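Local coordinates for PmbA-related protein (Thermotoga maritima, PDB 1VL4) that probably acts as a metallopeptidase of the peptidase U62 (PmbA/TldD) type and may modulate DNA gyrase, at residues F43-A48 with V154-M159; G179-A184 with S197-A202. All coordinates share one frame; numbering follows the deposited sequence. Where two conformers were deposited one is given.

Contact 1: F43-A48 with V154-M159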
loop_
_atom_site.group_PDB
_atom_site.type_symbol
_atom_site.label_atom_id
_atom_site.label_comp_id
_atom_site.label_asym_id
_atom_site.label_seq_id
_atom_site.Cartn_x
_atom_site.Cartn_y
_atom_site.Cartn_z
ATOM N N PHE A 43 -15.467 10.885 3.357
ATOM C CA PHE A 43 -15.895 11.256 2.085
ATOM C C PHE A 43 -14.710 11.849 1.362
ATOM O O PHE A 43 -14.047 12.723 1.879
ATOM C CB PHE A 43 -17.031 12.259 2.173
ATOM C CG PHE A 43 -17.554 12.648 0.840
ATOM C CD1 PHE A 43 -16.925 13.652 0.095
ATOM C CD2 PHE A 43 -18.626 11.992 0.277
ATOM C CE1 PHE A 43 -17.365 13.996 -1.126
ATOM C CE2 PHE A 43 -19.084 12.361 -1.008
ATOM C CZ PHE A 43 -18.426 13.355 -1.703
ATOM N N SER A 44 -14.445 11.370 0.159
ATOM C CA SER A 44 -13.389 11.952 -0.639
ATOM C C SER A 44 -13.804 12.076 -2.072
ATOM O O SER A 44 -14.645 11.327 -2.536
ATOM C CB SER A 44 -12.167 11.043 -0.586
ATOM O OG SER A 44 -12.421 9.834 -1.261
ATOM N N LEU A 45 -13.209 13.029 -2.765
ATOM C CA LEU A 45 -13.356 13.179 -4.152
ATOM C C LEU A 45 -12.105 13.723 -4.867
ATOM O O LEU A 45 -11.301 14.504 -4.295
ATOM C CB LEU A 45 -14.581 13.998 -4.482
ATOM C CG LEU A 45 -14.598 15.462 -4.162
ATOM C CD1 LEU A 45 -13.864 16.243 -5.269
ATOM C CD2 LEU A 45 -16.055 15.914 -4.067
ATOM N N ARG A 46 -11.957 13.271 -6.113
ATOM C CA ARG A 46 -10.825 13.675 -6.975
ATOM C C ARG A 46 -11.308 14.105 -8.314
ATOM O O ARG A 46 -12.109 13.404 -8.941
ATOM C CB ARG A 46 -9.867 12.508 -7.104
ATOM C CG ARG A 46 -8.638 12.761 -7.949
ATOM C CD ARG A 46 -7.778 11.486 -8.033
ATOM N NE ARG A 46 -8.040 10.715 -9.261
ATOM C CZ ARG A 46 -7.815 9.406 -9.404
ATOM N NH1 ARG A 46 -7.353 8.667 -8.392
ATOM N NH2 ARG A 46 -8.075 8.819 -10.562
ATOM N N LEU A 47 -10.864 15.290 -8.724
ATOM C CA LEU A 47 -11.018 15.782 -10.071
ATOM C C LEU A 47 -9.708 15.535 -10.824
ATOM O O LEU A 47 -8.618 15.777 -10.308
ATOM C CB LEU A 47 -11.302 17.287 -10.068
ATOM C CG LEU A 47 -12.360 17.798 -9.094
ATOM C CD1 LEU A 47 -12.583 19.272 -9.415
ATOM C CD2 LEU A 47 -13.669 17.006 -9.227
ATOM N N ALA A 48 -9.849 15.052 -12.034
ATOM C CA ALA A 48 -8.755 14.757 -12.926
ATOM C C ALA A 48 -8.911 15.700 -14.113
ATOM O O ALA A 48 -9.869 15.598 -14.850
ATOM C CB ALA A 48 -8.858 13.321 -13.388
ATOM N N VAL A 154 -7.127 17.622 -8.376
ATOM C CA VAL A 154 -7.622 18.296 -7.172
ATOM C C VAL A 154 -8.247 17.207 -6.317
ATOM O O VAL A 154 -9.032 16.366 -6.801
ATOM C CB VAL A 154 -8.658 19.391 -7.483
ATOM C CG1 VAL A 154 -9.323 19.892 -6.228
ATOM C CG2 VAL A 154 -8.035 20.536 -8.243
ATOM N N MET A 155 -7.876 17.192 -5.065
ATOM C CA MET A 155 -8.435 16.238 -4.145
ATOM C C MET A 155 -8.982 16.866 -2.852
ATOM O O MET A 155 -8.325 17.638 -2.170
ATOM C CB MET A 155 -7.410 15.165 -3.846
ATOM C CG MET A 155 -7.992 13.881 -3.250
ATOM S SD MET A 155 -6.671 12.889 -2.538
ATOM C CE MET A 155 -5.614 12.903 -4.048
ATOM N N TYR A 156 -10.195 16.434 -2.513
ATOM C CA TYR A 156 -10.892 16.781 -1.282
ATOM C C TYR A 156 -11.055 15.511 -0.428
ATOM O O TYR A 156 -11.456 14.453 -0.935
ATOM C CB TYR A 156 -12.288 17.378 -1.640
ATOM C CG TYR A 156 -13.176 17.595 -0.398
ATOM C CD1 TYR A 156 -13.952 16.549 0.130
ATOM C CD2 TYR A 156 -13.185 18.822 0.272
ATOM C CE1 TYR A 156 -14.708 16.713 1.293
ATOM C CE2 TYR A 156 -13.953 19.004 1.387
ATOM C CZ TYR A 156 -14.715 17.935 1.911
ATOM O OH TYR A 156 -15.458 18.123 3.069
ATOM N N LYS A 157 -10.866 15.641 0.871
ATOM C CA LYS A 157 -11.240 14.613 1.781
ATOM C C LYS A 157 -11.716 15.129 3.136
ATOM O O LYS A 157 -11.138 16.063 3.675
ATOM C CB LYS A 157 -10.072 13.640 2.008
ATOM C CG LYS A 157 -10.530 12.422 2.818
ATOM C CD LYS A 157 -9.547 11.258 2.774
ATOM C CE LYS A 157 -10.086 10.075 3.558
ATOM N NZ LYS A 157 -9.074 8.959 3.609
ATOM N N ASP A 158 -12.777 14.523 3.671
ATOM C CA ASP A 158 -13.068 14.692 5.068
ATOM C C ASP A 158 -13.318 13.376 5.756
ATOM O O ASP A 158 -13.607 12.349 5.109
ATOM C CB ASP A 158 -14.225 15.688 5.303
ATOM C CG ASP A 158 -15.569 15.207 4.817
ATOM O OD1 ASP A 158 -16.034 14.141 5.252
ATOM O OD2 ASP A 158 -16.220 15.926 4.015
ATOM N N MET A 159 -13.127 13.364 7.082
ATOM C CA MET A 159 -13.168 12.135 7.886
ATOM C C MET A 159 -13.650 12.465 9.306
ATOM O O MET A 159 -13.248 13.518 9.861
ATOM C CB MET A 159 -11.762 11.442 7.910
ATOM C CG MET A 159 -11.780 9.941 8.331
ATOM S SD MET A 159 -10.417 8.939 7.623
ATOM C CE MET A 159 -10.956 7.299 8.105
#
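Phe43 and Tyr156 meet on the closely packed face of an antiparallel strand pair, where Phe43 CD1 lies 4.0 Å from Tyr156 CE1 and the two side chains cross at about a right angle. Tyr156 CE1 sits near the plane of the Phe43 ring, at its edge. Beside them Leu45 CG packs 3.9 Å from Tyr156 CB, and Leu47 and Val154 continue the buried row, with helix 128-143 touching Phe43, Leu45 and Tyr156. Six backbone bonds come two to a pair, in Phe43-Asp158, Leu45-Tyr156 and Leu47-Val154, with non-hydrogen-bonded pairs between; they range from Asp158 N to Phe43 O (2.8 Å) to Val154 N and Leu47 O (3.1 Å).

The face carrying Ser44, Arg46, Met155 and Lys157 is looser and partly exposed: Ser44 CB and Lys157 CG come within 4.0 Å, while the ends of Arg46 and Lys157 lead away, Arg46 NH2 to a salt bridge with Asp53.

Asp158 brings a carboxylate to the buried face. Its OD2 accepts the Tyr156 hydroxyl at 2.5 Å through the anti lone pair and also pairs with Lys131, two interactions that would be expected to stabilise a buried carboxylate in its charged form.

Contact 2: G179-A184 with S197-A202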
loop_
_atom_site.group_PDB
_atom_site.type_symbol
_atom_site.label_atom_id
_atom_site.label_comp_id
_atom_site.label_asym_id
_atom_site.label_seq_id
_atom_site.Cartn_x
_atom_site.Cartn_y
_atom_site.Cartn_z
ATOM N N GLY A 179 -11.886 16.227 10.561
ATOM C CA GLY A 179 -11.000 17.085 9.811
ATOM C C GLY A 179 -11.110 16.802 8.355
ATOM O O GLY A 179 -11.898 15.973 7.930
ATOM N N GLY A 180 -10.346 17.559 7.593
ATOM C CA GLY A 180 -10.379 17.496 6.133
ATOM C C GLY A 180 -9.143 18.124 5.544
ATOM O O GLY A 180 -8.333 18.731 6.259
ATOM N N PHE A 181 -9.080 18.055 4.225
ATOM C CA PHE A 181 -7.869 18.273 3.391
ATOM C C PHE A 181 -8.389 18.670 2.025
ATOM O O PHE A 181 -9.410 18.125 1.536
ATOM C CB PHE A 181 -7.126 16.916 3.404
ATOM C CG PHE A 181 -6.080 16.702 2.368
ATOM C CD1 PHE A 181 -4.744 17.052 2.637
ATOM C CD2 PHE A 181 -6.368 15.992 1.189
ATOM C CE1 PHE A 181 -3.706 16.763 1.689
ATOM C CE2 PHE A 181 -5.381 15.703 0.254
ATOM C CZ PHE A 181 -4.015 16.074 0.517
ATOM N N LEU A 182 -7.747 19.663 1.407
ATOM C CA LEU A 182 -7.982 20.014 0.048
ATOM C C LEU A 182 -6.618 20.244 -0.570
ATOM O O LEU A 182 -5.792 20.952 0.018
ATOM C CB LEU A 182 -8.821 21.269 -0.057
ATOM C CG LEU A 182 -9.319 21.736 -1.415
ATOM C CD1 LEU A 182 -10.051 20.668 -2.222
ATOM C CD2 LEU A 182 -10.208 22.985 -1.264
ATOM N N PHE A 183 -6.421 19.658 -1.753
ATOM C CA PHE A 183 -5.125 19.589 -2.425
ATOM C C PHE A 183 -5.366 19.920 -3.887
ATOM O O PHE A 183 -6.386 19.566 -4.483
ATOM C CB PHE A 183 -4.486 18.182 -2.287
ATOM C CG PHE A 183 -3.305 17.891 -3.266
ATOM C CD1 PHE A 183 -1.988 18.211 -2.899
ATOM C CD2 PHE A 183 -3.515 17.296 -4.492
ATOM C CE1 PHE A 183 -0.943 17.958 -3.718
ATOM C CE2 PHE A 183 -2.460 17.054 -5.338
ATOM C CZ PHE A 183 -1.155 17.371 -4.938
ATOM N N ALA A 184 -4.404 20.605 -4.484
ATOM C CA ALA A 184 -4.420 20.857 -5.910
ATOM C C ALA A 184 -3.012 20.772 -6.483
ATOM O O ALA A 184 -2.032 21.149 -5.809
ATOM C CB ALA A 184 -5.010 22.215 -6.194
ATOM N N SER A 197 2.264 22.153 -6.572
ATOM C CA SER A 197 1.103 21.721 -5.797
ATOM C C SER A 197 1.011 22.458 -4.477
ATOM O O SER A 197 1.975 23.129 -4.027
ATOM C CB SER A 197 1.117 20.211 -5.590
ATOM O OG SER A 197 2.121 19.757 -4.701
ATOM N N TRP A 198 -0.168 22.396 -3.874
ATOM C CA TRP A 198 -0.364 22.966 -2.556
ATOM C C TRP A 198 -1.528 22.229 -1.883
ATOM O O TRP A 198 -2.441 21.782 -2.567
ATOM C CB TRP A 198 -0.663 24.479 -2.668
ATOM C CG TRP A 198 -0.491 25.198 -1.377
ATOM C CD1 TRP A 198 -1.456 25.608 -0.528
ATOM C CD2 TRP A 198 0.755 25.526 -0.758
ATOM N NE1 TRP A 198 -0.897 26.161 0.599
ATOM C CE2 TRP A 198 0.459 26.151 0.467
ATOM C CE3 TRP A 198 2.091 25.376 -1.138
ATOM C CZ2 TRP A 198 1.444 26.619 1.321
ATOM C CZ3 TRP A 198 3.075 25.855 -0.293
ATOM C CH2 TRP A 198 2.742 26.470 0.917
ATOM N N TYR A 199 -1.495 22.142 -0.553
ATOM C CA TYR A 199 -2.594 21.577 0.230
ATOM C C TYR A 199 -2.781 22.389 1.495
ATOM O O TYR A 199 -1.848 23.091 1.981
ATOM C CB TYR A 199 -2.331 20.102 0.618
ATOM C CG TYR A 199 -1.148 19.916 1.536
ATOM C CD1 TYR A 199 -1.275 19.970 2.936
ATOM C CD2 TYR A 199 0.107 19.711 1.013
ATOM C CE1 TYR A 199 -0.113 19.847 3.768
ATOM C CE2 TYR A 199 1.233 19.585 1.825
ATOM C CZ TYR A 199 1.120 19.668 3.179
ATOM O OH TYR A 199 2.281 19.521 3.898
ATOM N N GLU A 200 -3.986 22.303 2.036
ATOM C CA GLU A 200 -4.250 22.773 3.408
ATOM C C GLU A 200 -4.932 21.601 4.169
ATOM O O GLU A 200 -5.715 20.844 3.599
ATOM C CB GLU A 200 -5.138 24.025 3.400
ATOM C CG GLU A 200 -4.415 25.383 3.104
ATOM C CD GLU A 200 -5.354 26.589 2.696
ATOM O OE1 GLU A 200 -6.604 26.567 2.931
ATOM O OE2 GLU A 200 -4.788 27.587 2.138
ATOM N N LEU A 201 -4.548 21.432 5.434
ATOM C CA LEU A 201 -5.247 20.534 6.406
ATOM C C LEU A 201 -6.067 21.422 7.320
ATOM O O LEU A 201 -5.644 22.540 7.637
ATOM C CB LEU A 201 -4.221 19.729 7.192
ATOM C CG LEU A 201 -3.645 18.593 6.366
ATOM C CD1 LEU A 201 -2.212 18.291 6.795
ATOM C CD2 LEU A 201 -4.525 17.359 6.477
ATOM N N ALA A 202 -7.280 20.994 7.651
ATOM C CA ALA A 202 -8.179 21.777 8.463
ATOM C C ALA A 202 -9.065 20.909 9.372
ATOM O O ALA A 202 -9.450 19.784 9.036
ATOM C CB ALA A 202 -9.054 22.616 7.572
#
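The beta hairpin of strands 172-188 and 194-202 supplies this contact, an antiparallel ladder in which Gly180, Leu182 and Ala184 form hydrogen-bonded pairs with Ala202, Glu200 and Trp198. The segment axes approach to 4.8 Å at 171°, close to exactly antiparallel. Each of the three pairs is closed by two backbone bonds, from Gly180 N to Ala202 O at 2.8 Å to the longest, Leu182 N to Glu200 O, at 3.2 Å.

Between them, the non-hydrogen-bonded pairs Phe181-Leu201 and Phe183-Tyr199 put their side chains on one face, where the phenylalanine rings rest on aliphatic carbons of the partner strand. Phe181 CD1 touches Leu201 CD2 at 3.9 Å and its CE1 touches Tyr199 CB at 3.8 Å. The same Tyr199 CB meets the edge of the Phe183 ring, 4.0 Å from Phe183 CD1. The end of the Tyr199 ring leads away from strand 172-188, and Lys427 makes a cation-pi contact with it.

On the other face, Leu182 and Glu200 both touch Ile213 of helix 210-223, and Glu200 OE1 accepts a hydrogen bond from Asn209 N.

Gly179 CA passes 3.2 Å from Ala202 O; its extended backbone, with positive phi, would bring a beta carbon too close to the carbonyl oxygen of the residue before.

Just beyond the last pair, Ala184 with Trp198, Phe183 CE1 lies 3.6 Å from Ser197 CB, which approaches the ring obliquely.

Overall arrangement
Contact 1 and contact 2 lie side by side in one antiparallel six-stranded sheet, their centres about 9 Å apart. Across it the relevant strands run 32-48, 148-167, 172-188 and 194-202, so contact 2 reaches the outermost strand within the chain. The inner strands 148-167 and 172-188, consecutive in sequence, join the contacts directly: Phe183 N lies 2.8 Å from Met155 O and Phe181 N 2.9 Å from Lys157 O, both probable hydrogen bonds. Both segments of contact 1 precede those of contact 2 in the sequence. Contact 1 bridges a gap of 105 residues, pairing PmbA/TldA domain 1 with the central domain, whereas contact 2 is a local hairpin; one continuous sheet therefore unites both sequence regions.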